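Uncharacterized protein (Wolinella succinogenes, PDB 3JYG) is of unknown function but belongs to the 6-pyruvoyl tetrahydropterin synthase family and binds a zinc ion in a three-subunit assembly. Local coordinates at residues Ile4-Lys9 with Ile47-Ser52; Glu10-Tyr15 with Gly41-Val46; Arg18-Glu23 with Asp86-Pro91. All blocks are in the same frame, centred on the assembly; numbering follows the deposited sequence. Where two conformers were deposited one is given.

Contact 1 (Ile4-Lys9 with Ile47-Ser52); sequences IYQIAK and IVHLES
The amide of Gln-6 and the carboxylate of Glu-51 lie nearly coplanar, their planes 20° apart, and meet through a hydrogen bond from Gln-6 NE2 to Glu-51 OE1 of 2.7 Å. The carboxylate oxygen uses its anti lone pair and sits in the amide plane. At the His-49 ring a water lies in plane at the edge, 2.8 Å from His-49 ND1, and the same water donates to Gln-6 OE1, so both ends of the glutamine amide are engaged. Ala-8 CB approaches this ring obliquely, 3.5 Å from His-49 ND1, while His-49 NE2 is hydrogen-bonded to Glu-167 OE1 on the adjoining strand 162-169. The Tyr-5 ring has the backbone oxygen of Ser-52 near its plane at the edge. The backbones pair as antiparallel strands, part of the central sheet of this 6-pyruvoyl tetrahydropterin synthase-like subunit. Tyr-5 with Ser-52, Ile-7 with Leu-50 and Lys-9 with Val-48 are hydrogen-bonded pairs; Gln-6 with Glu-51 and Ala-8 with His-49 are non-hydrogen-bonded. Glu-51 CG is anti to the backbone N (chi1 175°), which sets it beside Ile-4 CG2, 3.6 Å away. On the face carrying Tyr-5, Ile-7 CG1 packs on Leu-50 CB at 3.9 Å. The other edge of 4-9 pairs antiparallel with a strand of the second subunit, continuing the sheet across the interface.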
loop_
_atom_site.group_PDB
_atom_site.type_symbol
_atom_site.label_atom_id
_atom_site.label_comp_id
_atom_site.label_asym_id
_atom_site.label_seq_id
_atom_site.Cartn_x
_atom_site.Cartn_y
_atom_site.Cartn_z
ATOM N N ILE A 4 3.299 18.177 1.099
ATOM C CA ILE A 4 1.890 17.879 0.870
ATOM C C ILE A 4 1.454 16.847 1.935
ATOM O O ILE A 4 2.177 15.883 2.211
ATOM C CB ILE A 4 1.630 17.283 -0.547
ATOM C CG1 ILE A 4 2.086 18.271 -1.635
ATOM C CG2 ILE A 4 0.179 17.084 -0.735
ATOM C CD1 ILE A 4 1.994 17.717 -3.043
ATOM N N TYR A 5 0.277 17.047 2.512
ATOM C CA TYR A 5 -0.170 16.231 3.633
ATOM C C TYR A 5 -1.367 15.435 3.137
ATOM O O TYR A 5 -2.278 15.997 2.508
ATOM C CB TYR A 5 -0.585 17.116 4.802
ATOM C CG TYR A 5 0.501 18.027 5.309
ATOM C CD1 TYR A 5 0.542 19.375 4.914
ATOM C CD2 TYR A 5 1.480 17.556 6.155
ATOM C CE1 TYR A 5 1.562 20.228 5.348
ATOM C CE2 TYR A 5 2.508 18.402 6.613
ATOM C CZ TYR A 5 2.533 19.731 6.191
ATOM O OH TYR A 5 3.501 20.580 6.651
ATOM N N GLN A 6 -1.387 14.137 3.406
ATOM C CA GLN A 6 -2.535 13.319 3.007
ATOM C C GLN A 6 -2.997 12.453 4.183
ATOM O O GLN A 6 -2.199 12.152 5.065
ATOM C CB GLN A 6 -2.199 12.418 1.809
ATOM C CG GLN A 6 -2.042 13.129 0.466
ATOM C CD GLN A 6 -1.827 12.159 -0.720
ATOM O OE1 GLN A 6 -1.682 10.959 -0.524
ATOM N NE2 GLN A 6 -1.821 12.698 -1.961
ATOM N N ILE A 7 -4.277 12.076 4.207
ATOM C CA ILE A 7 -4.721 11.019 5.116
ATOM C C ILE A 7 -5.428 9.986 4.262
ATOM O O ILE A 7 -5.912 10.335 3.189
ATOM C CB ILE A 7 -5.613 11.515 6.291
ATOM C CG1 ILE A 7 -6.822 12.326 5.793
ATOM C CG2 ILE A 7 -4.753 12.313 7.281
ATOM C CD1 ILE A 7 -8.120 12.131 6.636
ATOM N N ALA A 8 -5.460 8.727 4.701
ATOM C CA ALA A 8 -6.170 7.707 3.970
ATOM C C ALA A 8 -6.942 6.854 4.953
ATOM O O ALA A 8 -6.407 6.491 6.026
ATOM C CB ALA A 8 -5.215 6.836 3.243
ATOM N N LYS A 9 -8.153 6.469 4.567
ATOM C CA LYS A 9 -8.931 5.611 5.441
ATOM C C LYS A 9 -9.638 4.550 4.631
ATOM O O LYS A 9 -10.138 4.847 3.546
ATOM C CB LYS A 9 -9.922 6.436 6.264
ATOM C CG LYS A 9 -10.854 5.564 7.107
ATOM C CD LYS A 9 -11.222 6.138 8.480
ATOM C CE LYS A 9 -11.844 5.011 9.317
ATOM N NZ LYS A 9 -12.631 5.549 10.461
ATOM N N ILE A 47 -10.538 2.639 -0.309
ATOM C CA ILE A 47 -9.573 3.499 0.369
ATOM C C ILE A 47 -9.668 4.934 -0.163
ATOM O O ILE A 47 -9.407 5.170 -1.351
ATOM C CB ILE A 47 -8.120 3.003 0.195
ATOM C CG1 ILE A 47 -8.047 1.502 0.462
ATOM C CG2 ILE A 47 -7.177 3.823 1.163
ATOM C CD1 ILE A 47 -6.643 0.895 0.460
ATOM N N VAL A 48 -10.012 5.871 0.724
ATOM C CA VAL A 48 -10.202 7.295 0.355
ATOM C C VAL A 48 -8.955 8.095 0.752
ATOM O O VAL A 48 -8.535 8.016 1.903
ATOM C CB VAL A 48 -11.432 7.885 1.104
ATOM C CG1 VAL A 48 -11.561 9.405 0.883
ATOM C CG2 VAL A 48 -12.670 7.167 0.694
ATOM N N HIS A 49 -8.357 8.824 -0.185
ATOM C CA HIS A 49 -7.182 9.642 0.114
ATOM C C HIS A 49 -7.560 11.110 0.036
ATOM O O HIS A 49 -8.129 11.559 -0.980
ATOM C CB HIS A 49 -6.038 9.329 -0.861
ATOM C CG HIS A 49 -5.607 7.900 -0.844
ATOM N ND1 HIS A 49 -4.496 7.476 -0.159
ATOM C CD2 HIS A 49 -6.135 6.800 -1.436
ATOM C CE1 HIS A 49 -4.336 6.173 -0.359
ATOM N NE2 HIS A 49 -5.335 5.739 -1.116
ATOM N N LEU A 50 -7.318 11.832 1.134
ATOM C CA LEU A 50 -7.732 13.221 1.237
ATOM C C LEU A 50 -6.433 13.982 1.387
ATOM O O LEU A 50 -5.485 13.427 1.949
ATOM C CB LEU A 50 -8.623 13.454 2.465
ATOM C CG LEU A 50 -9.999 12.760 2.513
ATOM C CD1 LEU A 50 -10.830 13.287 3.694
ATOM C CD2 LEU A 50 -10.761 12.953 1.158
ATOM N N GLU A 51 -6.393 15.227 0.899
ATOM C CA GLU A 51 -5.146 16.005 0.784
ATOM C C GLU A 51 -5.304 17.500 1.102
ATOM O O GLU A 51 -6.303 18.118 0.730
ATOM C CB GLU A 51 -4.593 15.808 -0.658
ATOM C CG GLU A 51 -3.383 16.610 -0.995
ATOM C CD GLU A 51 -2.871 16.377 -2.403
ATOM O OE1 GLU A 51 -2.302 15.307 -2.664
ATOM O OE2 GLU A 51 -3.005 17.289 -3.247
ATOM N N SER A 52 -4.307 18.083 1.767
ATOM C CA SER A 52 -4.238 19.533 1.968
ATOM C C SER A 52 -2.781 19.975 1.861
ATOM O O SER A 52 -1.840 19.151 1.959
ATOM C CB SER A 52 -4.777 19.941 3.354
ATOM O OG SER A 52 -4.173 19.124 4.359
HETATM O O HOH W 1 -2.648 8.943 1.257
#

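Contact 2 (Glu10-Tyr15 with Gly41-Val46); sequences EFDFCY and GHQGKV. With ZN (zinc ion), chain G.
His-42 NE2 binds the zinc ion at 2.2 Å, and two waters and the outside ligands His-17 and His-40 complete the site. Tyr-15 crosses obliquely against this histidine: its CE1 lies 3.6 Å from His-42 CB, and the two ring planes are 47° apart. The edge of the Tyr-15 ring, at CE1, also meets Gly-44 CA. Tyr-15 and His-42 are joined by two backbone hydrogen bonds, which anchor the backbone of the zinc ligand. The pairing continues through Phe-13 with Gly-44 and Phe-11 with Val-46; strands 3-17 and 40-52 run antiparallel here, as in the T-fold of this family, and the end of one and the start of the other supply the zinc ligands. On the same face as Tyr-15, Val-46 CG2 meets the edge of the Phe-13 ring, 3.8 Å from CE1, and helix 67-77 packs against both residues. The other face is polar. There Lys-45, bent at its last two torsions, sends NZ to Asp-12 OD2 at 2.7 Å, on the syn lone pair, and to Glu-10 OE1 at 3.0 Å, which it meets from above the carboxylate plane. Asp-12 OD1 makes a further salt bridge with Lys-173 of the second subunit.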
loop_
_atom_site.group_PDB
_atom_site.type_symbol
_atom_site.label_atom_id
_atom_site.label_comp_id
_atom_site.label_asym_id
_atom_site.label_seq_id
_atom_site.Cartn_x
_atom_site.Cartn_y
_atom_site.Cartn_z
ATOM N N GLU A 10 -9.670 3.340 5.199
ATOM C CA GLU A 10 -10.241 2.106 4.614
ATOM C C GLU A 10 -11.678 1.853 5.090
ATOM O O GLU A 10 -12.033 2.138 6.261
ATOM C CB GLU A 10 -9.367 0.873 4.950
ATOM C CG GLU A 10 -7.854 1.098 4.674
ATOM C CD GLU A 10 -6.987 -0.171 4.771
ATOM O OE1 GLU A 10 -7.429 -1.207 5.328
ATOM O OE2 GLU A 10 -5.846 -0.132 4.273
ATOM N N PHE A 11 -12.493 1.330 4.171
ATOM C CA PHE A 11 -13.895 0.971 4.450
ATOM C C PHE A 11 -14.209 -0.357 3.753
ATOM O O PHE A 11 -13.990 -0.489 2.548
ATOM C CB PHE A 11 -14.844 2.048 3.957
ATOM C CG PHE A 11 -14.504 3.424 4.436
ATOM C CD1 PHE A 11 -13.588 4.218 3.732
ATOM C CD2 PHE A 11 -15.091 3.932 5.594
ATOM C CE1 PHE A 11 -13.297 5.521 4.172
ATOM C CE2 PHE A 11 -14.799 5.234 6.033
ATOM C CZ PHE A 11 -13.887 6.004 5.330
ATOM N N ASP A 12 -14.658 -1.342 4.522
ATOM C CA ASP A 12 -14.876 -2.698 4.015
ATOM C C ASP A 12 -16.363 -3.021 3.853
ATOM O O ASP A 12 -17.184 -2.499 4.596
ATOM C CB ASP A 12 -14.236 -3.705 4.992
ATOM C CG ASP A 12 -12.761 -3.433 5.209
ATOM O OD1 ASP A 12 -12.345 -3.221 6.363
ATOM O OD2 ASP A 12 -12.008 -3.380 4.227
ATOM N N PHE A 13 -16.706 -3.865 2.870
ATOM C CA PHE A 13 -18.067 -4.388 2.674
ATOM C C PHE A 13 -18.022 -5.616 1.785
ATOM O O PHE A 13 -17.038 -5.860 1.095
ATOM C CB PHE A 13 -19.078 -3.355 2.098
ATOM C CG PHE A 13 -18.806 -2.913 0.643
ATOM C CD1 PHE A 13 -17.770 -2.021 0.355
ATOM C CD2 PHE A 13 -19.605 -3.373 -0.419
ATOM C CE1 PHE A 13 -17.518 -1.584 -0.936
ATOM C CE2 PHE A 13 -19.345 -2.956 -1.745
ATOM C CZ PHE A 13 -18.314 -2.038 -1.998
ATOM N N CYS A 14 -19.092 -6.394 1.830
ATOM C CA CYS A 14 -19.253 -7.588 0.991
ATOM C C CYS A 14 -20.420 -7.347 0.052
ATOM O O CYS A 14 -21.398 -6.719 0.449
ATOM C CB CYS A 14 -19.502 -8.844 1.855
ATOM S SG CYS A 14 -18.359 -9.032 3.220
ATOM N N TYR A 15 -20.332 -7.853 -1.178
ATOM C CA TYR A 15 -21.408 -7.629 -2.137
ATOM C C TYR A 15 -21.394 -8.759 -3.153
ATOM O O TYR A 15 -20.387 -9.430 -3.280
ATOM C CB TYR A 15 -21.251 -6.263 -2.849
ATOM C CG TYR A 15 -19.939 -6.131 -3.635
ATOM C CD1 TYR A 15 -18.703 -5.990 -2.969
ATOM C CD2 TYR A 15 -19.936 -6.145 -5.048
ATOM C CE1 TYR A 15 -17.508 -5.877 -3.668
ATOM C CE2 TYR A 15 -18.730 -6.020 -5.762
ATOM C CZ TYR A 15 -17.519 -5.901 -5.068
ATOM O OH TYR A 15 -16.309 -5.747 -5.755
ATOM N N GLY A 41 -19.364 -12.757 -6.130
ATOM C CA GLY A 41 -19.250 -11.739 -5.096
ATOM C C GLY A 41 -17.810 -11.555 -4.684
ATOM O O GLY A 41 -16.911 -12.252 -5.204
ATOM N N HIS A 42 -17.625 -10.647 -3.719
ATOM C CA HIS A 42 -16.325 -10.159 -3.275
ATOM C C HIS A 42 -16.387 -9.564 -1.902
ATOM O O HIS A 42 -17.433 -9.101 -1.481
ATOM C CB HIS A 42 -15.887 -9.024 -4.183
ATOM C CG HIS A 42 -15.571 -9.478 -5.548
ATOM N ND1 HIS A 42 -14.571 -10.391 -5.811
ATOM C CD2 HIS A 42 -16.149 -9.185 -6.734
ATOM C CE1 HIS A 42 -14.540 -10.628 -7.105
ATOM N NE2 HIS A 42 -15.469 -9.891 -7.684
ATOM N N GLN A 43 -15.253 -9.586 -1.209
ATOM C CA GLN A 43 -14.982 -8.671 -0.111
ATOM C C GLN A 43 -14.319 -7.430 -0.736
ATOM O O GLN A 43 -13.254 -7.528 -1.317
ATOM C CB GLN A 43 -14.023 -9.357 0.888
ATOM C CG GLN A 43 -13.565 -8.528 2.066
ATOM C CD GLN A 43 -14.696 -8.104 2.972
ATOM O OE1 GLN A 43 -15.764 -8.730 3.001
ATOM N NE2 GLN A 43 -14.470 -7.037 3.725
ATOM N N GLY A 44 -14.984 -6.288 -0.647
ATOM C CA GLY A 44 -14.510 -5.054 -1.245
ATOM C C GLY A 44 -13.839 -4.192 -0.196
ATOM O O GLY A 44 -14.240 -4.197 0.975
ATOM N N LYS A 45 -12.809 -3.465 -0.593
ATOM C CA LYS A 45 -12.284 -2.443 0.314
ATOM C C LYS A 45 -12.138 -1.108 -0.404
ATOM O O LYS A 45 -11.496 -1.047 -1.442
ATOM C CB LYS A 45 -10.959 -2.907 0.911
ATOM C CG LYS A 45 -10.303 -1.901 1.873
ATOM C CD LYS A 45 -8.859 -2.394 2.236
ATOM C CE LYS A 45 -8.872 -3.678 3.022
ATOM N NZ LYS A 45 -9.313 -3.328 4.433
ATOM N N VAL A 46 -12.757 -0.066 0.133
ATOM C CA VAL A 46 -12.616 1.304 -0.397
ATOM C C VAL A 46 -11.497 2.018 0.388
ATOM O O VAL A 46 -11.525 2.020 1.635
ATOM C CB VAL A 46 -13.900 2.124 -0.266
ATOM C CG1 VAL A 46 -13.782 3.432 -1.109
ATOM C CG2 VAL A 46 -15.112 1.338 -0.788
HETATM ZN ZN ZN G . -15.982 -9.749 -9.819
HETATM O O HOH W 2 -14.701 -7.646 -10.215
HETATM O O HOH W 3 -13.986 -10.916 -10.388
#

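Contact 3 (Arg18-Glu23 with Asp86-Pro91); sequences RVWSQE and DDPLFP
Arg-18 and Asp-87 form a side-on, two-nitrogen salt bridge. Arg-18 NH2 reaches Asp-87 OD1 at 2.9 Å with that oxygen in the guanidinium plane, and Arg-18 NE reaches Asp-87 OD2 at 3.1 Å on its syn lone pair. The carboxylate plane is turned 31° from the guanidinium. Asp-87 OD1 also accepts from Leu-89 N at 2.8 Å, a capping bond at the turn leading into helix 90-93; Arg-18 NH2 and Leu-89 N reach this oxygen from opposite faces of the carboxylate plane. Further hydrogen bonds run from Arg-18 NH1 to the backbone oxygen of Arg-37, from Trp-20 NE1 to Asp-84, and from Gln-22 to Asp-62 of the third subunit. Carbon atoms lie over the two faces of the guanidinium, each offset toward its rim: Leu-89 CD1, 3.5 Å from Arg-18 NE, and Trp-20 CB on the opposite side. CH-pi contacts join the indole to the turn, with Asp-87 CA 3.8 Å from the centroid of the five-membered ring of Trp-20 and Pro-88 CD over the same face, 4.0 Å from that centroid. The loop between strand 3-17 and helix 26-29 thus lies against the turn between strand 80-84 and helix 90-93.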
loop_
_atom_site.group_PDB
_atom_site.type_symbol
_atom_site.label_atom_id
_atom_site.label_comp_id
_atom_site.label_asym_id
_atom_site.label_seq_id
_atom_site.Cartn_x
_atom_site.Cartn_y
_atom_site.Cartn_z
ATOM N N ARG A 18 -22.042 -9.070 -11.045
ATOM C CA ARG A 18 -21.422 -9.662 -12.208
ATOM C C ARG A 18 -21.036 -8.526 -13.173
ATOM O O ARG A 18 -21.662 -7.467 -13.178
ATOM C CB ARG A 18 -22.359 -10.695 -12.866
ATOM C CG ARG A 18 -23.364 -10.134 -13.837
ATOM C CD ARG A 18 -24.180 -11.251 -14.511
ATOM N NE ARG A 18 -24.897 -10.748 -15.690
ATOM C CZ ARG A 18 -24.773 -11.249 -16.925
ATOM N NH1 ARG A 18 -23.936 -12.270 -17.194
ATOM N NH2 ARG A 18 -25.505 -10.727 -17.903
ATOM N N VAL A 19 -20.012 -8.781 -13.971
ATOM C CA VAL A 19 -19.516 -7.838 -14.964
ATOM C C VAL A 19 -19.971 -8.399 -16.290
ATOM O O VAL A 19 -19.332 -9.283 -16.831
ATOM C CB VAL A 19 -17.980 -7.801 -14.946
ATOM C CG1 VAL A 19 -17.446 -6.759 -15.953
ATOM C CG2 VAL A 19 -17.492 -7.485 -13.523
ATOM N N TRP A 20 -21.080 -7.879 -16.785
ATOM C CA TRP A 20 -21.873 -8.566 -17.815
ATOM C C TRP A 20 -21.170 -8.445 -19.178
ATOM O O TRP A 20 -21.275 -9.319 -20.014
ATOM C CB TRP A 20 -23.319 -8.023 -17.825
ATOM C CG TRP A 20 -23.488 -6.537 -18.191
ATOM C CD1 TRP A 20 -23.687 -5.464 -17.320
ATOM C CD2 TRP A 20 -23.496 -5.980 -19.525
ATOM N NE1 TRP A 20 -23.810 -4.293 -18.051
ATOM C CE2 TRP A 20 -23.697 -4.582 -19.395
ATOM C CE3 TRP A 20 -23.361 -6.544 -20.823
ATOM C CZ2 TRP A 20 -23.753 -3.715 -20.522
ATOM C CZ3 TRP A 20 -23.430 -5.698 -21.927
ATOM C CH2 TRP A 20 -23.630 -4.298 -21.765
ATOM N N SER A 21 -20.424 -7.358 -19.344
ATOM C CA SER A 21 -19.790 -7.017 -20.591
ATOM C C SER A 21 -18.356 -7.560 -20.753
ATOM O O SER A 21 -17.671 -7.223 -21.726
ATOM C CB SER A 21 -19.722 -5.494 -20.657
ATOM O OG SER A 21 -18.925 -4.993 -19.585
ATOM N N GLN A 22 -17.879 -8.356 -19.806
ATOM C CA GLN A 22 -16.488 -8.778 -19.844
ATOM C C GLN A 22 -16.083 -9.417 -21.213
ATOM O O GLN A 22 -16.774 -10.323 -21.713
ATOM C CB GLN A 22 -16.190 -9.748 -18.683
ATOM C CG GLN A 22 -14.696 -10.201 -18.651
ATOM C CD GLN A 22 -14.455 -11.446 -17.806
ATOM O OE1 GLN A 22 -15.321 -12.349 -17.716
ATOM N NE2 GLN A 22 -13.274 -11.510 -17.193
ATOM N N GLU A 23 -14.976 -8.960 -21.808
ATOM C CA GLU A 23 -14.371 -9.711 -22.944
ATOM C C GLU A 23 -12.874 -9.950 -22.711
ATOM O O GLU A 23 -12.212 -9.121 -22.090
ATOM C CB GLU A 23 -14.553 -8.981 -24.281
ATOM C CG GLU A 23 -15.974 -8.740 -24.695
ATOM C CD GLU A 23 -16.084 -7.735 -25.860
ATOM O OE1 GLU A 23 -15.143 -7.653 -26.708
ATOM O OE2 GLU A 23 -17.116 -7.031 -25.928
ATOM N N ASP A 86 -28.373 -1.583 -17.095
ATOM C CA ASP A 86 -28.388 -2.098 -18.454
ATOM C C ASP A 86 -27.839 -3.470 -18.616
ATOM O O ASP A 86 -27.530 -3.862 -19.708
ATOM C CB ASP A 86 -27.639 -1.164 -19.388
ATOM C CG ASP A 86 -28.505 0.012 -19.843
ATOM O OD1 ASP A 86 -29.755 -0.064 -19.712
ATOM O OD2 ASP A 86 -27.937 1.008 -20.311
ATOM N N ASP A 87 -27.638 -4.179 -17.518
ATOM C CA ASP A 87 -27.314 -5.594 -17.592
ATOM C C ASP A 87 -28.450 -6.286 -18.343
ATOM O O ASP A 87 -29.608 -6.092 -18.012
ATOM C CB ASP A 87 -27.156 -6.148 -16.150
ATOM C CG ASP A 87 -26.644 -7.586 -16.114
ATOM O OD1 ASP A 87 -27.015 -8.397 -17.008
ATOM O OD2 ASP A 87 -25.866 -7.900 -15.181
ATOM N N PRO A 88 -28.126 -7.123 -19.348
ATOM C CA PRO A 88 -29.157 -7.842 -20.122
ATOM C C PRO A 88 -30.009 -8.774 -19.258
ATOM O O PRO A 88 -31.126 -9.154 -19.656
ATOM C CB PRO A 88 -28.335 -8.710 -21.070
ATOM C CG PRO A 88 -27.030 -8.012 -21.176
ATOM C CD PRO A 88 -26.766 -7.363 -19.878
ATOM N N LEU A 89 -29.471 -9.182 -18.112
ATOM C CA LEU A 89 -30.243 -9.989 -17.182
ATOM C C LEU A 89 -31.136 -9.183 -16.258
ATOM O O LEU A 89 -31.884 -9.777 -15.464
ATOM C CB LEU A 89 -29.304 -10.833 -16.302
ATOM C CG LEU A 89 -28.678 -12.087 -16.866
ATOM C CD1 LEU A 89 -27.806 -12.740 -15.760
ATOM C CD2 LEU A 89 -29.743 -13.071 -17.407
ATOM N N PHE A 90 -31.058 -7.841 -16.313
ATOM C CA PHE A 90 -31.947 -7.023 -15.458
ATOM C C PHE A 90 -33.410 -7.570 -15.445
ATOM O O PHE A 90 -33.929 -7.883 -14.365
ATOM C CB PHE A 90 -31.898 -5.501 -15.804
ATOM C CG PHE A 90 -32.433 -4.641 -14.740
ATOM C CD1 PHE A 90 -31.592 -4.107 -13.773
ATOM C CD2 PHE A 90 -33.815 -4.423 -14.629
ATOM C CE1 PHE A 90 -32.132 -3.334 -12.735
ATOM C CE2 PHE A 90 -34.343 -3.643 -13.623
ATOM C CZ PHE A 90 -33.502 -3.093 -12.676
ATOM N N PRO A 91 -34.063 -7.721 -16.622
ATOM C CA PRO A 91 -35.450 -8.213 -16.670
ATOM C C PRO A 91 -35.653 -9.638 -16.103
ATOM O O PRO A 91 -36.726 -9.957 -15.609
ATOM C CB PRO A 91 -35.782 -8.213 -18.193
ATOM C CG PRO A 91 -34.873 -7.156 -18.765
ATOM C CD PRO A 91 -33.609 -7.240 -17.947
HETATM O O HOH W 4 -24.629 -5.886 -13.646
#

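In the fold
Contacts 1 and 2 are successive parts of one antiparallel pairing between strands 3-17 and 40-52, with centres 19 Å apart and contact 2 nested in the loop that contact 1 closes. They meet where Val-48 CG2 packs on Phe-11 CE1 at 3.9 Å, and both border the second subunit. Contact 2 carries the zinc ligand His-42, and strand 3-17 then brings in a second ligand, His-17, just before contact 3, whose centre is 21 Å from that of contact 2. The side chain of Arg-18 is about 7 Å from the zinc ion. Contacts 1 and 3 lie on opposite sides of the chain's centre, their centres 34 Å apart, and contact 3 adjoins the third subunit.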